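PDB 4YYC: putative trimethylamine methyltransferase from Rhizobium meliloti, which probably acts as a methyltransferase of the trimethylamine methyltransferase (MttB) family. Local coordinates for residues F77-W87 with A299-I307; S211-V222 with T255-H266. All coordinates share one frame; numbering follows the deposited sequence. Where two conformers were deposited one is given.

Contact 1: F77-W87 with A299-I307; sequences FRDDAEALDLW and AGAAFTQLI
Trp87 is a knob set into the hollow that Ala299, Ala302, Phe303 and Leu306 form on helix 299-307, and its side chain can be followed outward. From CB, with CG anti to the carbonyl carbon, the indole swings toward the neighbouring helix. CD2 and CE3, at the start of the six-membered ring, lie under Leu306 CD1, which stands 3.5 Å from the centroid of that ring and 6° off its normal, a CH-pi contact squarely over the face. On the pyrrole side NE1 comes to 3.7 Å from Phe303 CD1. Farther out, CZ2 brings the ring edge to Ala299 O at 3.4 Å, in the plane of the indole, and the far corner CH2 rests against Ala302 CB at 3.8 Å. The two helices pass nearly at right angles, 87° between segment axes 10.4 Å apart, a spacing that leaves room for an aromatic cluster of Phe77, Trp87 and Phe303. Phe77 comes from the end of strand 75-77, and its CE2 lies 4.1 Å from Phe303 CG, the ring planes inclined at 49°. An alanine at Trp87 is likely to leave the hollow between Ala302 and Leu306 unfilled and Phe303 short of one aromatic neighbour. Phe303 itself has CG anti to its N, which carries CE1 to 3.6 Å from Ala83 CB. Beyond it the methyls Leu86 CD1 and Ile307 CD1 touch at 3.6 Å, their side chains crossing at about a right angle, while helix 105-109 packs against both Trp87 and Leu306.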
loop_
_atom_site.group_PDB
_atom_site.type_symbol
_atom_site.label_atom_id
_atom_site.label_comp_id
_atom_site.label_asym_id
_atom_site.label_seq_id
_atom_site.Cartn_x
_atom_site.Cartn_y
_atom_site.Cartn_z
ATOM N N PHE A 77 -23.040 -12.114 -27.145
ATOM C CA PHE A 77 -23.171 -13.384 -26.480
ATOM C C PHE A 77 -22.955 -14.363 -27.602
ATOM O O PHE A 77 -23.846 -14.587 -28.413
ATOM C CB PHE A 77 -24.542 -13.513 -25.804
ATOM C CG PHE A 77 -24.612 -12.803 -24.473
ATOM C CD1 PHE A 77 -24.610 -11.410 -24.395
ATOM C CD2 PHE A 77 -24.615 -13.531 -23.290
ATOM C CE1 PHE A 77 -24.597 -10.783 -23.158
ATOM C CE2 PHE A 77 -24.609 -12.903 -22.055
ATOM C CZ PHE A 77 -24.584 -11.534 -21.986
ATOM N N ARG A 78 -21.748 -14.924 -27.693
ATOM C CA ARG A 78 -21.363 -15.679 -28.897
ATOM C C ARG A 78 -21.518 -17.180 -28.785
ATOM O O ARG A 78 -21.250 -17.749 -27.756
ATOM C CB ARG A 78 -19.934 -15.356 -29.271
ATOM C CG ARG A 78 -19.791 -13.918 -29.659
ATOM C CD ARG A 78 -18.388 -13.596 -30.136
ATOM N NE ARG A 78 -18.312 -12.247 -30.711
ATOM C CZ ARG A 78 -17.163 -11.674 -31.089
ATOM N NH1 ARG A 78 -16.009 -12.310 -30.924
ATOM N NH2 ARG A 78 -17.161 -10.447 -31.604
ATOM N N ASP A 79 -21.956 -17.785 -29.883
ATOM C CA ASP A 79 -22.036 -19.222 -30.046
ATOM C C ASP A 79 -22.906 -19.875 -28.980
ATOM O O ASP A 79 -22.620 -21.002 -28.575
ATOM C CB ASP A 79 -20.599 -19.822 -30.106
ATOM C CG ASP A 79 -19.752 -19.195 -31.197
ATOM O OD1 ASP A 79 -20.167 -19.261 -32.335
ATOM O OD2 ASP A 79 -18.715 -18.564 -30.903
ATOM N N ASP A 80 -23.989 -19.186 -28.571
ATOM C CA ASP A 80 -24.920 -19.655 -27.531
ATOM C C ASP A 80 -26.342 -19.198 -27.839
ATOM O O ASP A 80 -26.819 -18.147 -27.413
ATOM C CB ASP A 80 -24.508 -19.203 -26.125
ATOM C CG ASP A 80 -25.251 -19.969 -25.033
ATOM O OD1 ASP A 80 -26.394 -20.412 -25.248
ATOM O OD2 ASP A 80 -24.656 -20.171 -23.959
ATOM N N ALA A 81 -27.017 -20.025 -28.636
ATOM C CA ALA A 81 -28.353 -19.700 -29.089
ATOM C C ALA A 81 -29.338 -19.605 -27.931
ATOM O O ALA A 81 -30.228 -18.798 -27.952
ATOM C CB ALA A 81 -28.852 -20.732 -30.087
ATOM N N GLU A 82 -29.172 -20.455 -26.935
ATOM C CA GLU A 82 -30.029 -20.410 -25.759
ATOM C C GLU A 82 -29.927 -19.033 -25.056
ATOM O O GLU A 82 -30.927 -18.452 -24.620
ATOM C CB GLU A 82 -29.651 -21.525 -24.804
ATOM C CG GLU A 82 -30.466 -21.538 -23.519
ATOM C CD GLU A 82 -29.981 -22.553 -22.489
ATOM O OE1 GLU A 82 -28.943 -23.217 -22.711
ATOM O OE2 GLU A 82 -30.682 -22.679 -21.445
ATOM N N ALA A 83 -28.719 -18.523 -24.951
ATOM C CA ALA A 83 -28.523 -17.227 -24.303
ATOM C C ALA A 83 -29.254 -16.135 -25.056
ATOM O O ALA A 83 -29.853 -15.234 -24.453
ATOM C CB ALA A 83 -27.036 -16.897 -24.221
ATOM N N LEU A 84 -29.161 -16.171 -26.386
ATOM C CA LEU A 84 -29.877 -15.171 -27.193
ATOM C C LEU A 84 -31.389 -15.264 -26.999
ATOM O O LEU A 84 -32.084 -14.231 -26.946
ATOM C CB LEU A 84 -29.516 -15.265 -28.673
ATOM C CG LEU A 84 -28.062 -15.039 -29.045
ATOM C CD1 LEU A 84 -27.903 -15.088 -30.558
ATOM C CD2 LEU A 84 -27.519 -13.745 -28.476
ATOM N N ASP A 85 -31.911 -16.481 -26.935
ATOM C CA ASP A 85 -33.329 -16.655 -26.689
ATOM C C ASP A 85 -33.726 -16.140 -25.330
ATOM O O ASP A 85 -34.784 -15.537 -25.201
ATOM C CB ASP A 85 -33.780 -18.108 -26.821
ATOM C CG ASP A 85 -33.807 -18.590 -28.240
ATOM O OD1 ASP A 85 -33.582 -17.807 -29.198
ATOM O OD2 ASP A 85 -34.104 -19.795 -28.448
ATOM N N LEU A 86 -32.883 -16.351 -24.327
ATOM C CA LEU A 86 -33.188 -15.840 -22.987
ATOM C C LEU A 86 -33.268 -14.319 -22.966
ATOM O O LEU A 86 -34.149 -13.740 -22.340
ATOM C CB LEU A 86 -32.190 -16.363 -21.968
ATOM C CG LEU A 86 -32.353 -17.824 -21.624
ATOM C CD1 LEU A 86 -31.108 -18.385 -20.950
ATOM C CD2 LEU A 86 -33.577 -18.030 -20.747
ATOM N N TRP A 87 -32.350 -13.677 -23.685
ATOM C CA TRP A 87 -32.297 -12.219 -23.748
ATOM C C TRP A 87 -33.499 -11.658 -24.508
ATOM O O TRP A 87 -34.087 -10.674 -24.069
ATOM C CB TRP A 87 -30.951 -11.717 -24.326
ATOM C CG TRP A 87 -29.877 -11.666 -23.283
ATOM C CD1 TRP A 87 -28.702 -12.367 -23.248
ATOM C CD2 TRP A 87 -29.919 -10.899 -22.067
ATOM N NE1 TRP A 87 -27.997 -12.043 -22.120
ATOM C CE2 TRP A 87 -28.737 -11.173 -21.357
ATOM C CE3 TRP A 87 -30.861 -10.014 -21.506
ATOM C CZ2 TRP A 87 -28.462 -10.566 -20.130
ATOM C CZ3 TRP A 87 -30.583 -9.428 -20.287
ATOM C CH2 TRP A 87 -29.392 -9.727 -19.613
ATOM N N ALA A 299 -24.374 -7.027 -17.915
ATOM C CA ALA A 299 -24.905 -8.021 -18.851
ATOM C C ALA A 299 -24.645 -9.442 -18.342
ATOM O O ALA A 299 -25.564 -10.263 -18.305
ATOM C CB ALA A 299 -24.295 -7.801 -20.205
ATOM N N GLY A 300 -23.401 -9.723 -17.957
ATOM C CA GLY A 300 -23.055 -11.074 -17.561
ATOM C C GLY A 300 -23.718 -11.494 -16.261
ATOM O O GLY A 300 -24.162 -12.632 -16.131
ATOM N N ALA A 301 -23.718 -10.595 -15.272
ATOM C CA ALA A 301 -24.373 -10.905 -14.008
ATOM C C ALA A 301 -25.871 -11.037 -14.179
ATOM O O ALA A 301 -26.487 -11.977 -13.633
ATOM C CB ALA A 301 -24.028 -9.885 -12.944
ATOM N N ALA A 302 -26.506 -10.144 -14.963
ATOM C CA ALA A 302 -27.959 -10.279 -15.175
ATOM C C ALA A 302 -28.296 -11.577 -15.866
ATOM O O ALA A 302 -29.335 -12.179 -15.550
ATOM C CB ALA A 302 -28.483 -9.108 -15.989
ATOM N N PHE A 303 -27.423 -12.026 -16.773
ATOM C CA PHE A 303 -27.602 -13.315 -17.421
ATOM C C PHE A 303 -27.786 -14.454 -16.423
ATOM O O PHE A 303 -28.643 -15.349 -16.618
ATOM C CB PHE A 303 -26.427 -13.610 -18.346
ATOM C CG PHE A 303 -26.594 -14.906 -19.115
ATOM C CD1 PHE A 303 -27.586 -15.049 -20.062
ATOM C CD2 PHE A 303 -25.814 -15.983 -18.804
ATOM C CE1 PHE A 303 -27.746 -16.279 -20.737
ATOM C CE2 PHE A 303 -25.937 -17.203 -19.472
ATOM C CZ PHE A 303 -26.895 -17.345 -20.432
ATOM N N THR A 304 -27.039 -14.442 -15.339
ATOM C CA THR A 304 -27.178 -15.527 -14.343
ATOM C C THR A 304 -28.617 -15.606 -13.780
ATOM O O THR A 304 -29.115 -16.695 -13.503
ATOM C CB THR A 304 -26.168 -15.417 -13.183
ATOM O OG1 THR A 304 -26.487 -14.264 -12.384
ATOM C CG2 THR A 304 -24.713 -15.405 -13.703
ATOM N N GLN A 305 -29.278 -14.448 -13.686
ATOM C CA GLN A 305 -30.625 -14.389 -13.120
ATOM C C GLN A 305 -31.647 -14.865 -14.131
ATOM O O GLN A 305 -32.728 -15.305 -13.744
ATOM C CB GLN A 305 -30.966 -12.975 -12.609
ATOM C CG GLN A 305 -29.972 -12.386 -11.607
ATOM C CD GLN A 305 -29.827 -13.258 -10.406
ATOM O OE1 GLN A 305 -30.790 -13.386 -9.598
ATOM N NE2 GLN A 305 -28.664 -13.907 -10.259
ATOM N N LEU A 306 -31.309 -14.777 -15.423
ATOM C CA LEU A 306 -32.155 -15.366 -16.465
ATOM C C LEU A 306 -32.160 -16.876 -16.426
ATOM O O LEU A 306 -33.143 -17.526 -16.862
ATOM C CB LEU A 306 -31.801 -14.841 -17.852
ATOM C CG LEU A 306 -31.961 -13.336 -18.083
ATOM C CD1 LEU A 306 -31.485 -13.024 -19.481
ATOM C CD2 LEU A 306 -33.369 -12.879 -17.878
ATOM N N ILE A 307 -31.061 -17.456 -15.976
ATOM C CA ILE A 307 -30.974 -18.896 -15.766
ATOM C C ILE A 307 -31.699 -19.282 -14.488
ATOM O O ILE A 307 -32.533 -20.182 -14.556
ATOM C CB ILE A 307 -29.519 -19.376 -15.752
ATOM C CG1 ILE A 307 -28.863 -19.113 -17.124
ATOM C CG2 ILE A 307 -29.416 -20.846 -15.329
ATOM C CD1 ILE A 307 -29.329 -20.023 -18.247
#

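Contact 2: S211-V222 with T255-H266; sequences SVTAPERAEDTV and TMLGAAKVYARH
Val262 is the bump that fits most clearly: it fills a hollow of helix 215-222 bounded by Pro215, Ala218, Glu219 and Val222, a knob into a hole. Its CG1, anti to the backbone N (chi1 172°), reaches Ala218 CB at 3.8 Å, whereas CG2 turns to the other side and meets Pro215 O and the CG methylene of Glu219. Small residues let the helices close to 8.4 Å between segment axes. Gly258 offers bare backbone to the proline ring, Pro215 CG lying 4.2 Å from Gly258 CA, and a beta carbon on this glycine would clash there. Tyr263 forms the broadest bump. The methyl of Ala218 sits 3.5 Å from Tyr263 CE2, approaching the ring obliquely, and Val222 CG2 adds to the same wall. At the phenol tip, OH donates to Ser211 O at 2.6 Å; the carbonyl oxygen is near the ring plane, at its edge, while the donor is tilted 26° from the carbonyl plane. Ser211 N in turn donates to Thr221 OG1, so the loop that receives the phenol is itself tied to the helix. Nearer the start of helix 255-265, Val212 rests its CB against Ala259 CB at 4.0 Å, between Tyr263 and the end of selenomethionine Met256. At the other end Val222 CG1 covers one face of the His266 imidazole, 3.9 Å from its centroid, a CH-pi contact; His266 ND1 is held by Glu235. The helices run nearly parallel, 24° apart, each leading into or following the mutually parallel strands 208-209, 240-245 and 269-277 of a mixed sheet, an arrangement typical of the outer helix layer of a (beta/alpha)8 barrel, consistent with the TIM-barrel fold of the MttB family.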
loop_
_atom_site.group_PDB
_atom_site.type_symbol
_atom_site.label_atom_id
_atom_site.label_comp_id
_atom_site.label_asym_id
_atom_site.label_seq_id
_atom_site.Cartn_x
_atom_site.Cartn_y
_atom_site.Cartn_z
ATOM N N SER A 211 -14.532 -26.097 -11.657
ATOM C CA SER A 211 -13.915 -26.078 -12.986
ATOM C C SER A 211 -14.821 -25.298 -13.934
ATOM O O SER A 211 -16.066 -25.448 -13.872
ATOM C CB SER A 211 -13.742 -27.487 -13.528
ATOM O OG SER A 211 -13.215 -27.460 -14.857
ATOM N N VAL A 212 -14.203 -24.518 -14.820
ATOM C CA VAL A 212 -14.936 -23.715 -15.799
ATOM C C VAL A 212 -14.471 -23.924 -17.210
ATOM O O VAL A 212 -14.923 -23.248 -18.118
ATOM C CB VAL A 212 -14.970 -22.214 -15.426
ATOM C CG1 VAL A 212 -15.740 -22.007 -14.138
ATOM C CG2 VAL A 212 -13.586 -21.652 -15.338
ATOM N N THR A 213 -13.605 -24.920 -17.420
ATOM C CA THR A 213 -12.941 -25.053 -18.698
ATOM C C THR A 213 -13.784 -25.721 -19.773
ATOM O O THR A 213 -13.450 -25.630 -20.948
ATOM C CB THR A 213 -11.594 -25.721 -18.578
ATOM O OG1 THR A 213 -11.746 -27.010 -18.000
ATOM C CG2 THR A 213 -10.694 -24.853 -17.737
ATOM N N ALA A 214 -14.821 -26.417 -19.376
ATOM C CA ALA A 214 -15.893 -26.919 -20.317
ATOM C C ALA A 214 -17.157 -27.143 -19.517
ATOM O O ALA A 214 -17.121 -27.422 -18.309
ATOM C CB ALA A 214 -15.463 -28.199 -20.979
ATOM N N PRO A 215 -18.333 -27.052 -20.168
ATOM C CA PRO A 215 -19.544 -27.242 -19.355
ATOM C C PRO A 215 -19.654 -28.602 -18.668
ATOM O O PRO A 215 -20.126 -28.693 -17.547
ATOM C CB PRO A 215 -20.696 -26.989 -20.341
ATOM C CG PRO A 215 -20.066 -26.411 -21.562
ATOM C CD PRO A 215 -18.580 -26.517 -21.509
ATOM N N GLU A 216 -19.225 -29.660 -19.332
ATOM C CA GLU A 216 -19.252 -30.981 -18.727
ATOM C C GLU A 216 -18.371 -31.080 -17.467
ATOM O O GLU A 216 -18.643 -31.881 -16.569
ATOM C CB GLU A 216 -18.894 -32.066 -19.765
ATOM C CG GLU A 216 -17.511 -31.928 -20.377
ATOM C CD GLU A 216 -17.442 -31.143 -21.713
ATOM O OE1 GLU A 216 -18.318 -30.255 -22.021
ATOM O OE2 GLU A 216 -16.460 -31.464 -22.482
ATOM N N ARG A 217 -17.332 -30.250 -17.421
ATOM C CA ARG A 217 -16.438 -30.183 -16.256
ATOM C C ARG A 217 -17.072 -29.449 -15.108
ATOM O O ARG A 217 -16.883 -29.826 -13.944
ATOM C CB ARG A 217 -15.081 -29.590 -16.638
ATOM C CG ARG A 217 -14.411 -30.387 -17.729
ATOM C CD ARG A 217 -13.161 -29.794 -18.272
ATOM N NE ARG A 217 -12.798 -30.488 -19.494
ATOM C CZ ARG A 217 -12.026 -29.996 -20.460
ATOM N NH1 ARG A 217 -11.428 -28.809 -20.372
ATOM N NH2 ARG A 217 -11.827 -30.749 -21.527
ATOM N N ALA A 218 -17.877 -28.438 -15.426
ATOM C CA ALA A 218 -18.709 -27.810 -14.413
ATOM C C ALA A 218 -19.732 -28.813 -13.903
ATOM O O ALA A 218 -19.988 -28.874 -12.696
ATOM C CB ALA A 218 -19.351 -26.544 -14.969
ATOM N N GLU A 219 -20.342 -29.611 -14.793
ATOM C CA GLU A 219 -21.275 -30.641 -14.343
ATOM C C GLU A 219 -20.577 -31.644 -13.427
ATOM O O GLU A 219 -21.112 -32.030 -12.376
ATOM C CB GLU A 219 -21.930 -31.326 -15.554
ATOM C CG GLU A 219 -22.903 -30.397 -16.262
ATOM C CD GLU A 219 -23.384 -30.926 -17.593
ATOM O OE1 GLU A 219 -22.810 -31.905 -18.094
ATOM O OE2 GLU A 219 -24.375 -30.368 -18.115
ATOM N N ASP A 220 -19.365 -32.038 -13.805
ATOM C CA ASP A 220 -18.593 -32.942 -12.943
ATOM C C ASP A 220 -18.307 -32.329 -11.560
ATOM O O ASP A 220 -18.361 -33.031 -10.544
ATOM C CB ASP A 220 -17.263 -33.344 -13.572
ATOM C CG ASP A 220 -17.406 -34.294 -14.759
ATOM O OD1 ASP A 220 -18.454 -34.954 -14.968
ATOM O OD2 ASP A 220 -16.414 -34.443 -15.523
ATOM N N THR A 221 -17.997 -31.029 -11.515
ATOM C CA THR A 221 -17.755 -30.366 -10.252
ATOM C C THR A 221 -18.989 -30.432 -9.369
ATOM O O THR A 221 -18.900 -30.750 -8.192
ATOM C CB THR A 221 -17.351 -28.896 -10.465
ATOM O OG1 THR A 221 -16.148 -28.818 -11.267
ATOM C CG2 THR A 221 -17.125 -28.157 -9.148
ATOM N N VAL A 222 -20.146 -30.145 -9.952
ATOM C CA VAL A 222 -21.411 -30.214 -9.206
ATOM C C VAL A 222 -21.634 -31.636 -8.704
ATOM O O VAL A 222 -22.054 -31.833 -7.571
ATOM C CB VAL A 222 -22.598 -29.665 -10.045
ATOM C CG1 VAL A 222 -23.934 -29.920 -9.347
ATOM C CG2 VAL A 222 -22.414 -28.185 -10.311
ATOM N N THR A 255 -17.786 -20.993 -23.993
ATOM C CA THR A 255 -17.308 -21.795 -22.866
ATOM C C THR A 255 -17.686 -21.186 -21.539
ATOM O O THR A 255 -18.181 -21.876 -20.637
ATOM C CB THR A 255 -15.799 -22.002 -22.941
ATOM O OG1 THR A 255 -15.546 -22.668 -24.173
ATOM C CG2 THR A 255 -15.328 -22.889 -21.774
HETATM N N MSE A 256 -17.430 -19.886 -21.413
HETATM C CA MSE A 256 -17.785 -19.174 -20.199
HETATM C C MSE A 256 -19.254 -19.142 -19.929
HETATM O O MSE A 256 -19.686 -19.387 -18.804
HETATM C CB MSE A 256 -17.158 -17.759 -20.190
HETATM C CG MSE A 256 -15.639 -17.763 -20.145
HETATM SE SE MSE A 256 -14.940 -18.461 -18.442
HETATM C CE MSE A 256 -14.621 -20.328 -19.021
ATOM N N LEU A 257 -20.044 -18.875 -20.955
ATOM C CA LEU A 257 -21.508 -18.911 -20.810
ATOM C C LEU A 257 -21.984 -20.295 -20.433
ATOM O O LEU A 257 -22.892 -20.441 -19.624
ATOM C CB LEU A 257 -22.171 -18.428 -22.092
ATOM C CG LEU A 257 -22.013 -16.961 -22.427
ATOM C CD1 LEU A 257 -22.485 -16.699 -23.836
ATOM C CD2 LEU A 257 -22.701 -16.047 -21.425
ATOM N N GLY A 258 -21.365 -21.332 -20.998
ATOM C CA GLY A 258 -21.741 -22.709 -20.678
ATOM C C GLY A 258 -21.494 -23.093 -19.236
ATOM O O GLY A 258 -22.358 -23.722 -18.616
ATOM N N ALA A 259 -20.344 -22.680 -18.686
ATOM C CA ALA A 259 -20.093 -22.909 -17.269
ATOM C C ALA A 259 -21.064 -22.103 -16.390
ATOM O O ALA A 259 -21.576 -22.636 -15.409
ATOM C CB ALA A 259 -18.666 -22.568 -16.903
ATOM N N ALA A 260 -21.327 -20.858 -16.772
ATOM C CA ALA A 260 -22.255 -20.011 -16.020
ATOM C C ALA A 260 -23.626 -20.642 -15.946
ATOM O O ALA A 260 -24.252 -20.661 -14.875
ATOM C CB ALA A 260 -22.342 -18.617 -16.633
ATOM N N LYS A 261 -24.086 -21.206 -17.075
ATOM C CA LYS A 261 -25.411 -21.844 -17.086
ATOM C C LYS A 261 -25.472 -23.053 -16.111
ATOM O O LYS A 261 -26.469 -23.216 -15.363
ATOM C CB LYS A 261 -25.830 -22.253 -18.507
ATOM C CG LYS A 261 -26.061 -21.054 -19.395
ATOM C CD LYS A 261 -26.599 -21.343 -20.785
ATOM C CE LYS A 261 -25.696 -22.166 -21.639
ATOM N NZ LYS A 261 -26.328 -22.345 -22.988
ATOM N N VAL A 262 -24.416 -23.861 -16.081
ATOM C CA VAL A 262 -24.417 -24.990 -15.159
ATOM C C VAL A 262 -24.462 -24.527 -13.715
ATOM O O VAL A 262 -25.297 -24.948 -12.938
ATOM C CB VAL A 262 -23.178 -25.892 -15.370
ATOM C CG1 VAL A 262 -23.053 -26.963 -14.282
ATOM C CG2 VAL A 262 -23.157 -26.481 -16.778
ATOM N N TYR A 263 -23.518 -23.667 -13.338
ATOM C CA TYR A 263 -23.451 -23.241 -11.966
ATOM C C TYR A 263 -24.673 -22.473 -11.493
ATOM O O TYR A 263 -25.196 -22.768 -10.396
ATOM C CB TYR A 263 -22.165 -22.456 -11.733
ATOM C CG TYR A 263 -20.941 -23.373 -11.779
ATOM C CD1 TYR A 263 -20.869 -24.468 -10.938
ATOM C CD2 TYR A 263 -19.881 -23.156 -12.653
ATOM C CE1 TYR A 263 -19.764 -25.302 -10.926
ATOM C CE2 TYR A 263 -18.788 -24.014 -12.649
ATOM C CZ TYR A 263 -18.746 -25.062 -11.781
ATOM O OH TYR A 263 -17.646 -25.883 -11.795
ATOM N N ALA A 264 -25.192 -21.563 -12.327
ATOM C CA ALA A 264 -26.409 -20.841 -11.943
ATOM C C ALA A 264 -27.606 -21.771 -11.778
ATOM O O ALA A 264 -28.431 -21.523 -10.922
ATOM C CB ALA A 264 -26.701 -19.710 -12.913
ATOM N N ARG A 265 -27.706 -22.856 -12.538
ATOM C CA ARG A 265 -28.802 -23.781 -12.331
ATOM C C ARG A 265 -28.711 -24.591 -11.060
ATOM O O ARG A 265 -29.733 -25.104 -10.595
ATOM C CB ARG A 265 -28.911 -24.726 -13.514
ATOM C CG ARG A 265 -29.541 -24.092 -14.728
ATOM C CD ARG A 265 -30.082 -25.160 -15.654
ATOM N NE ARG A 265 -30.777 -24.553 -16.778
ATOM C CZ ARG A 265 -30.243 -24.305 -17.975
ATOM N NH1 ARG A 265 -28.985 -24.591 -18.259
ATOM N NH2 ARG A 265 -31.024 -23.758 -18.915
ATOM N N HIS A 266 -27.507 -24.705 -10.487
ATOM C CA HIS A 266 -27.300 -25.441 -9.251
ATOM C C HIS A 266 -26.956 -24.565 -8.036
ATOM O O HIS A 266 -26.419 -25.069 -7.079
ATOM C CB HIS A 266 -26.193 -26.470 -9.500
ATOM C CG HIS A 266 -26.573 -27.484 -10.520
ATOM N ND1 HIS A 266 -27.494 -28.463 -10.267
ATOM C CD2 HIS A 266 -26.191 -27.633 -11.808
ATOM C CE1 HIS A 266 -27.688 -29.178 -11.364
ATOM N NE2 HIS A 266 -26.878 -28.722 -12.306
#

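In the fold
Helix 254-265 joins the two contacts, whose centres are 14 Å apart: contact 2 covers the side facing helix 215-229, while Lys261 and Arg265 reach contact 1. Glu82 holds both bases, OE1 to Lys261 NZ at 2.8 Å and OE2 to Arg265 NH2 at 2.8 Å, and Asp80 is a second carboxylate partner of Lys261. Apolar contact runs alongside, with Ile307 CG2 3.3 Å from Arg265 CG. In sequence, contact 2 is nested within the loop that contact 1 closes. The side chain of Val212 in contact 2 lies about 8 Å from a bound unknown ligand, near but not touching it; contact 1 lies farther out, its centre about 24 Å from that of the chain against 18 Å.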